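Local structure of phosphoacetylglucosamine mutase (Aspergillus lentulus, 5O9X) at residues D305-A310 and V377-A381; I332-A338 and L354-N360; N341-Y347 and T452-S458. The protein interconverts the 6-phosphate and 1-phosphate of N-acetylglucosamine, probably by way of a sugar bisphosphate intermediate, as an alpha-D-phosphohexomutase. The protein carries 1 engineered substitution. All coordinates share one frame; numbering follows the deposited sequence.

Contact 1: residues D305-A310 and V377-A381. With G16 (1,6-di-O-phosphono-alpha-D-glucopyranose), chain B.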
# COMPACT_ATOMS: atom_id res chain seq x y z
N ASP A 305 11.76 5.58 -7.28
CA ASP A 305 10.75 5.34 -6.21
C ASP A 305 9.31 5.21 -6.75
O ASP A 305 9.14 5.06 -7.96
CB ASP A 305 10.84 6.45 -5.13
CG ASP A 305 10.38 7.86 -5.66
OD1 ASP A 305 9.80 8.02 -6.78
OD2 ASP A 305 10.56 8.85 -4.91
N GLY A 306 8.29 5.29 -5.87
CA GLY A 306 6.89 5.12 -6.36
C GLY A 306 6.45 6.02 -7.50
O GLY A 306 5.69 5.59 -8.41
N ASP A 307 6.88 7.29 -7.46
CA ASP A 307 6.50 8.19 -8.57
C ASP A 307 7.19 7.88 -9.86
O ASP A 307 6.66 8.14 -10.94
CB ASP A 307 6.75 9.61 -8.15
CG ASP A 307 5.84 9.97 -7.00
OD1 ASP A 307 4.60 10.05 -7.21
OD2 ASP A 307 6.34 10.11 -5.86
N ARG A 308 8.39 7.31 -9.77
CA ARG A 308 9.03 6.77 -10.99
C ARG A 308 8.26 5.62 -11.59
O ARG A 308 8.21 5.53 -12.82
CB ARG A 308 10.47 6.21 -10.75
CG ARG A 308 11.39 7.31 -10.35
CD ARG A 308 11.85 8.00 -11.66
NE ARG A 308 12.76 9.04 -11.24
CZ ARG A 308 13.56 9.76 -12.01
NH1 ARG A 308 13.49 9.64 -13.35
NH2 ARG A 308 14.37 10.65 -11.43
N ILE A 309 7.69 4.76 -10.74
CA ILE A 309 6.83 3.66 -11.24
C ILE A 309 5.55 4.25 -11.86
O ILE A 309 5.15 3.85 -12.95
CB ILE A 309 6.50 2.61 -10.11
CG1 ILE A 309 7.86 2.03 -9.57
CG2 ILE A 309 5.65 1.46 -10.71
CD1 ILE A 309 7.73 1.12 -8.35
N ALA A 310 4.90 5.18 -11.15
CA ALA A 310 3.65 5.80 -11.66
C ALA A 310 3.94 6.39 -13.07
O ALA A 310 3.15 6.22 -14.03
CB ALA A 310 3.23 6.89 -10.70
N VAL A 377 -3.72 6.29 -12.52
CA VAL A 377 -2.44 5.69 -12.09
C VAL A 377 -2.23 6.32 -10.70
O VAL A 377 -2.23 7.55 -10.57
CB VAL A 377 -1.30 6.08 -13.01
CG1 VAL A 377 0.06 5.55 -12.47
CG2 VAL A 377 -1.57 5.51 -14.40
N TYR A 378 -2.07 5.50 -9.66
CA TYR A 378 -1.76 6.13 -8.36
C TYR A 378 -0.68 5.42 -7.54
O TYR A 378 -0.80 4.24 -7.26
CB TYR A 378 -3.03 6.33 -7.54
CG TYR A 378 -3.85 5.10 -7.21
CD1 TYR A 378 -3.78 4.46 -5.93
CD2 TYR A 378 -4.72 4.61 -8.17
CE1 TYR A 378 -4.59 3.33 -5.68
CE2 TYR A 378 -5.50 3.49 -7.93
CZ TYR A 378 -5.47 2.90 -6.70
OH TYR A 378 -6.32 1.83 -6.61
N PHE A 379 0.39 6.14 -7.24
CA PHE A 379 1.49 5.64 -6.37
C PHE A 379 1.81 6.65 -5.27
O PHE A 379 1.74 7.84 -5.57
CB PHE A 379 2.74 5.28 -7.21
CG PHE A 379 2.64 3.95 -7.91
CD1 PHE A 379 3.27 2.84 -7.39
CD2 PHE A 379 1.85 3.81 -9.09
CE1 PHE A 379 3.17 1.59 -8.00
CE2 PHE A 379 1.71 2.56 -9.71
CZ PHE A 379 2.41 1.46 -9.15
N GLU A 380 2.25 6.21 -4.09
CA GLU A 380 2.89 7.07 -3.15
C GLU A 380 4.36 6.90 -3.40
O GLU A 380 4.76 5.82 -3.91
CB GLU A 380 2.52 6.65 -1.71
CG GLU A 380 1.02 6.91 -1.49
CD GLU A 380 0.59 6.54 -0.08
OE1 GLU A 380 0.40 5.33 0.20
OE2 GLU A 380 0.46 7.44 0.74
N ALA A 381 5.16 7.94 -3.10
CA ALA A 381 6.61 7.88 -3.30
C ALA A 381 7.22 6.65 -2.62
O ALA A 381 8.25 6.15 -3.09
CB ALA A 381 7.26 9.23 -2.77
C1 G16 B . 0.78 2.89 5.36
C2 G16 B . -0.26 3.34 4.34
C3 G16 B . 0.39 4.26 3.27
C4 G16 B . 1.12 5.46 3.85
C5 G16 B . 2.15 4.95 4.84
C6 G16 B . 2.76 6.02 5.72
O1 G16 B . 1.78 2.11 4.68
O2 G16 B . -0.98 2.23 3.70
O3 G16 B . -0.59 4.58 2.37
O4 G16 B . 1.85 6.30 2.85
O5 G16 B . 1.54 4.12 5.86
O6 G16 B . 1.64 6.65 6.49
P G16 B . 2.00 7.77 7.61
O1P G16 B . 2.92 8.83 6.97
O2P G16 B . 2.77 7.07 8.74
O3P G16 B . 0.67 8.31 8.19
P' G16 B . 2.12 0.56 5.07
O1X G16 B . 0.78 -0.12 5.49
O2X G16 B . 3.01 0.60 6.35
O3X G16 B . 2.92 -0.03 3.97
O HOH W 1 2.94 10.29 -5.30
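The ring of Phe379 takes the flank of the helix that starts at Gly306 over one of its faces, where Ile309 CB and the backbone N of Ala310 lie. Ile309 CG2 makes an off-centre CH-pi contact, 4.0 Å from the ring centroid, and Ala310 CB packs 3.7 Å from Phe379 CD2. Gly306 O comes obliquely to the same ring. Two residues earlier in the strand, Val377 CG1, set anti to the backbone N (chi1 175°), reaches Ala310 CB and O.

At the helix start Gly306 N gives a hydrogen bond of 2.9 Å to Ala381 O, entering from above the carbonyl plane. Asp305 is the N-cap, its OD1 accepting weak bonds from Asp307 N and Arg308 N; its OD2 is salt-bridged to Lys263. A water joins Asp307 OD1, which also accepts from Gln336 NE2, to Phe379 O. Glu380 leaves the backbone away from the helix, and in the ligand pocket its OE1 and OE2 accept hydrogen bonds from O3 and O4 of the sugar bisphosphate. This is helix-on-sheet packing in the third alpha/beta domain: segment 306-310 runs nearly antiparallel (169°) to segment 377-379, whose strand lies between 332-337 and 385-389.

Contact 2: residues I332-A338 and L354-N360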
# COMPACT_ATOMS: atom_id res chain seq x y z
N ILE A 332 -5.93 9.33 -19.21
CA ILE A 332 -5.14 8.93 -18.05
C ILE A 332 -4.99 10.11 -17.08
O ILE A 332 -4.71 11.23 -17.50
CB ILE A 332 -3.72 8.45 -18.51
CG1 ILE A 332 -3.85 7.31 -19.51
CG2 ILE A 332 -2.84 8.01 -17.32
CD1 ILE A 332 -2.55 7.11 -20.27
N GLY A 333 -5.07 9.84 -15.80
CA GLY A 333 -4.69 10.84 -14.83
C GLY A 333 -3.75 10.18 -13.82
O GLY A 333 -3.83 8.95 -13.58
N VAL A 334 -2.89 11.01 -13.20
CA VAL A 334 -1.97 10.51 -12.15
C VAL A 334 -2.29 11.12 -10.76
O VAL A 334 -2.29 12.36 -10.59
CB VAL A 334 -0.51 10.76 -12.51
CG1 VAL A 334 0.45 10.12 -11.44
CG2 VAL A 334 -0.22 10.26 -13.97
N VAL A 335 -2.52 10.26 -9.77
CA VAL A 335 -2.79 10.73 -8.41
C VAL A 335 -1.49 10.61 -7.63
O VAL A 335 -0.83 9.56 -7.71
CB VAL A 335 -3.89 9.87 -7.78
CG1 VAL A 335 -4.19 10.33 -6.35
CG2 VAL A 335 -5.18 10.06 -8.64
N GLN A 336 -1.15 11.68 -6.89
CA GLN A 336 0.06 11.75 -6.11
C GLN A 336 -0.30 12.15 -4.68
O GLN A 336 -1.47 12.50 -4.39
CB GLN A 336 1.08 12.75 -6.72
CG GLN A 336 1.51 12.40 -8.20
CD GLN A 336 2.67 13.26 -8.57
OE1 GLN A 336 2.56 14.48 -8.65
NE2 GLN A 336 3.81 12.66 -8.78
N THR A 337 0.70 12.11 -3.79
CA THR A 337 0.59 12.86 -2.52
C THR A 337 1.70 13.92 -2.47
O THR A 337 2.57 13.99 -3.36
CB THR A 337 0.59 11.95 -1.27
OG1 THR A 337 1.92 11.39 -1.03
CG2 THR A 337 -0.35 10.73 -1.54
N ALA A 338 1.74 14.66 -1.36
CA ALA A 338 2.67 15.78 -1.20
C ALA A 338 4.11 15.24 -1.05
O ALA A 338 5.03 16.01 -1.29
CB ALA A 338 2.23 16.62 0.02
N LEU A 354 -0.42 15.19 -18.75
CA LEU A 354 -1.59 14.54 -18.12
C LEU A 354 -2.00 15.33 -16.91
O LEU A 354 -1.14 15.99 -16.32
CB LEU A 354 -1.30 13.05 -17.69
CG LEU A 354 -0.78 12.05 -18.74
CD1 LEU A 354 -0.42 10.74 -18.03
CD2 LEU A 354 -1.89 11.80 -19.81
N PRO A 355 -3.27 15.22 -16.52
CA PRO A 355 -3.63 15.86 -15.26
C PRO A 355 -2.99 15.05 -14.09
O PRO A 355 -2.80 13.83 -14.23
CB PRO A 355 -5.16 15.74 -15.24
CG PRO A 355 -5.46 14.52 -16.11
CD PRO A 355 -4.47 14.74 -17.26
N SER A 356 -2.62 15.76 -13.02
CA SER A 356 -2.33 15.13 -11.72
C SER A 356 -3.20 15.72 -10.59
O SER A 356 -3.71 16.85 -10.69
CB SER A 356 -0.83 15.25 -11.38
OG SER A 356 -0.48 16.60 -11.21
N VAL A 357 -3.42 14.93 -9.55
CA VAL A 357 -4.27 15.36 -8.43
C VAL A 357 -3.41 14.99 -7.20
O VAL A 357 -2.76 13.95 -7.21
CB VAL A 357 -5.58 14.54 -8.42
CG1 VAL A 357 -6.46 14.91 -7.21
CG2 VAL A 357 -6.33 14.84 -9.73
N CYS A 358 -3.40 15.85 -6.17
CA CYS A 358 -2.65 15.53 -4.96
C CYS A 358 -3.67 15.24 -3.90
O CYS A 358 -4.62 16.01 -3.71
CB CYS A 358 -1.75 16.76 -4.58
SG CYS A 358 -0.67 16.40 -3.18
N THR A 359 -3.55 14.11 -3.20
CA THR A 359 -4.48 13.74 -2.14
C THR A 359 -3.75 13.57 -0.81
O THR A 359 -2.50 13.61 -0.77
CB THR A 359 -5.26 12.40 -2.41
OG1 THR A 359 -4.36 11.29 -2.26
CG2 THR A 359 -5.88 12.36 -3.84
N ASN A 360 -4.51 13.37 0.25
CA ASN A 360 -3.91 12.98 1.56
C ASN A 360 -3.11 11.67 1.45
O ASN A 360 -3.40 10.85 0.58
CB ASN A 360 -5.01 12.74 2.63
CG ASN A 360 -5.68 14.03 3.10
OD1 ASN A 360 -5.41 15.13 2.60
ND2 ASN A 360 -6.58 13.89 4.06
O HOH W 2 -0.48 14.65 0.74
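Val357 O receives the shortest direct hydrogen bond between these strands, 2.8 Å from Gln336 N, with the donor nearly along the C=O axis and an N-H...O angle of 168°. The same oxygen lies 3.4 Å from Val335 CA in a weaker CA-H...O contact. Three further backbone bonds complete the pairing: Val334 N to Pro355 O, Val357 N to Val334 O and Thr359 N to Gln336 O.

Side chains alternate across the sheet. On the face of Val335 and Val357, the branch Val335 CG1, trans to the backbone N (chi1 180°), meets Thr359 CG2 at 3.6 Å, the two side chains crossing at about a right angle. Thr359 OG1 donates a hydrogen bond to Asn360 O. On the other face Val334, Gln336 and Ser356 touch helix 342-350, and there the amide of Gln336 bonds to Thr345 and Ser344. Before strand 356-359 begins, Leu354 CD1 packs on Ile332 CG2 at 3.7 Å; further along, Cys358 SG packs against the backbone at Thr337 and Ala338. A water accepts a hydrogen bond from Ala338 N and donates one to Thr359 O.

Parallel strands joined by helix 342-350 form a beta-alpha-beta unit, with 356-359 at one edge of the four-stranded sheet within this chain, as expected in the alpha/beta/alpha domains of phosphohexomutases.

Contact 3: residues N341-Y347 and T452-S458; sequences NGSSTEY and TYTDLPS
Tyr453 lays one face of its ring against the first turn of helix 342-350, with Ser344 CA 4.0 Å from the ring centroid in a CH-pi contact and Ser343 O over the same face. Its hydroxyl end reaches Ser344 CB, 3.3 Å from Tyr453 OH. A first torsion of 63°, which tucks CG over its own backbone, brings the ring up to the helix, while Arg308 makes a cation-pi contact with it. Tyr347, one turn on, meets this ring obliquely, the planes inclined by 42°: Tyr453 CD2 lies over one face of the Tyr347 ring, 3.5 Å from Tyr347 CG and offset toward the rim. Thr452 packs by CB against the phenolic end of Tyr347, and its carbonyl O approaches Tyr347 CE1.

The other end of the contact is polar and centres on Asn341, the N-cap of the helix. Its OD1 accepts from two backbone amides, Ser343 N within the helix and Leu456 N across the contact, the latter at 2.9 Å. ND2 returns a bond of 2.8 Å to Leu456 O, in the carbonyl plane and on a lone pair, and the acceptor is only 5° out of the asparagine amide plane. One side chain thus caps a helix and grips both polar backbone atoms of a leucine in the loop leading from helix 446-451 to strand 458-463. Strand 513-518 of the C-terminal domain touches both Asn341 and Leu456. These bonds fix the rotation of the amide, and a water on ND2 extends the link to Ser458 OG, which is also hydrogen-bonded to Gln266.

Between the two ends, Ser343 OG donates to Thr454 O at 2.7 Å, and Leu456 CG lies 3.4 Å from Ser343 OG. Ser344 OG turns back instead, donating a hydrogen bond to Asn341 O, which also accepts from Ser344 N.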
# COMPACT_ATOMS: atom_id res chain seq x y z
N ASN A 341 8.18 13.76 -5.32
CA ASN A 341 9.21 14.75 -5.68
C ASN A 341 8.64 15.76 -6.70
O ASN A 341 7.93 15.38 -7.65
CB ASN A 341 10.38 14.01 -6.34
CG ASN A 341 11.60 14.86 -6.39
OD1 ASN A 341 11.73 15.70 -7.31
ND2 ASN A 341 12.46 14.72 -5.41
N GLY A 342 8.91 17.05 -6.49
CA GLY A 342 8.35 18.10 -7.39
C GLY A 342 8.74 17.85 -8.82
O GLY A 342 8.01 18.24 -9.68
N SER A 343 9.90 17.25 -9.09
CA SER A 343 10.27 16.97 -10.48
C SER A 343 9.32 15.95 -11.16
O SER A 343 9.12 16.04 -12.43
CB SER A 343 11.69 16.46 -10.59
OG SER A 343 12.59 17.51 -10.24
N SER A 344 8.74 15.03 -10.39
CA SER A 344 7.85 14.01 -10.96
C SER A 344 6.53 14.68 -11.34
O SER A 344 5.98 14.40 -12.41
CB SER A 344 7.59 12.82 -9.96
OG SER A 344 6.82 13.25 -8.85
N THR A 345 6.06 15.61 -10.50
CA THR A 345 4.86 16.38 -10.81
C THR A 345 5.03 17.21 -12.13
O THR A 345 4.12 17.27 -12.94
CB THR A 345 4.49 17.27 -9.61
OG1 THR A 345 4.46 16.46 -8.37
CG2 THR A 345 3.11 18.02 -9.82
N GLU A 346 6.18 17.85 -12.25
CA GLU A 346 6.53 18.68 -13.36
C GLU A 346 6.58 17.82 -14.65
O GLU A 346 6.09 18.23 -15.70
CB GLU A 346 7.90 19.33 -13.06
CG GLU A 346 8.45 20.14 -14.27
CD GLU A 346 9.86 20.73 -14.06
OE1 GLU A 346 10.89 20.00 -13.69
OE2 GLU A 346 9.93 21.96 -14.30
N TYR A 347 7.19 16.64 -14.55
CA TYR A 347 7.26 15.66 -15.65
C TYR A 347 5.88 15.27 -16.10
O TYR A 347 5.61 15.20 -17.31
CB TYR A 347 8.10 14.45 -15.25
CG TYR A 347 8.23 13.34 -16.32
CD1 TYR A 347 9.16 13.44 -17.39
CD2 TYR A 347 7.48 12.17 -16.23
CE1 TYR A 347 9.27 12.43 -18.37
CE2 TYR A 347 7.64 11.11 -17.17
CZ TYR A 347 8.51 11.29 -18.23
OH TYR A 347 8.62 10.25 -19.15
N THR A 452 14.43 9.97 -17.55
CA THR A 452 13.14 10.62 -17.80
C THR A 452 13.02 12.02 -17.17
O THR A 452 12.50 12.95 -17.81
CB THR A 452 11.93 9.77 -17.37
OG1 THR A 452 12.05 9.35 -15.97
CG2 THR A 452 11.83 8.45 -18.22
N TYR A 453 13.43 12.16 -15.91
CA TYR A 453 13.44 13.46 -15.22
C TYR A 453 14.46 13.33 -14.08
O TYR A 453 14.86 12.22 -13.71
CB TYR A 453 12.05 13.88 -14.76
CG TYR A 453 11.42 12.94 -13.69
CD1 TYR A 453 11.75 13.05 -12.31
CD2 TYR A 453 10.49 11.93 -14.09
CE1 TYR A 453 11.16 12.18 -11.33
CE2 TYR A 453 9.90 11.07 -13.14
CZ TYR A 453 10.21 11.22 -11.79
OH TYR A 453 9.59 10.37 -10.96
N THR A 454 14.94 14.45 -13.54
CA THR A 454 15.87 14.40 -12.41
C THR A 454 15.16 14.84 -11.15
O THR A 454 14.63 15.97 -11.09
CB THR A 454 17.12 15.24 -12.70
OG1 THR A 454 17.77 14.73 -13.90
CG2 THR A 454 18.16 15.14 -11.55
N ASP A 455 15.16 13.96 -10.14
CA ASP A 455 14.54 14.31 -8.85
C ASP A 455 15.23 15.53 -8.23
O ASP A 455 16.43 15.65 -8.27
CB ASP A 455 14.71 13.10 -7.87
CG ASP A 455 13.68 11.99 -8.13
OD1 ASP A 455 12.49 12.32 -8.25
OD2 ASP A 455 14.03 10.78 -8.21
N LEU A 456 14.46 16.44 -7.68
CA LEU A 456 15.06 17.45 -6.74
C LEU A 456 15.64 16.72 -5.53
O LEU A 456 15.02 15.82 -5.01
CB LEU A 456 13.95 18.40 -6.25
CG LEU A 456 13.35 19.25 -7.38
CD1 LEU A 456 12.16 20.05 -6.82
CD2 LEU A 456 14.37 20.22 -7.96
N PRO A 457 16.86 17.10 -5.08
CA PRO A 457 17.39 16.57 -3.82
C PRO A 457 16.32 16.71 -2.75
O PRO A 457 15.67 17.77 -2.67
CB PRO A 457 18.60 17.48 -3.53
CG PRO A 457 19.16 17.69 -4.98
CD PRO A 457 17.86 17.94 -5.79
N SER A 458 16.08 15.64 -1.99
CA SER A 458 15.04 15.69 -0.95
C SER A 458 15.48 14.98 0.30
O SER A 458 16.52 14.26 0.33
CB SER A 458 13.74 15.07 -1.49
OG SER A 458 13.91 13.66 -1.66
O HOH W 3 11.99 12.92 -3.41

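Contacts 1 and 2 share one sheet: Val377 of contact 1 bonds through its backbone to Gly333 and Val335 of contact 2, Val377 O lying 2.8 Å from Val335 N. Contact 3 stands beside both, some 12 and 14 Å away between centres. Arg308 ties it to contact 1, with NH2 2.8 Å from Tyr453 O, and Gln336, the residue shared by all three, ties it to contact 2, with OE1 2.7 Å from Thr345 OG1. The sugar bisphosphate lies beyond the loop end of the sheet: contact 1 reaches it through Glu380, Thr337 of contact 2 has its side chain about 6 Å from it, and contact 3 does not touch it.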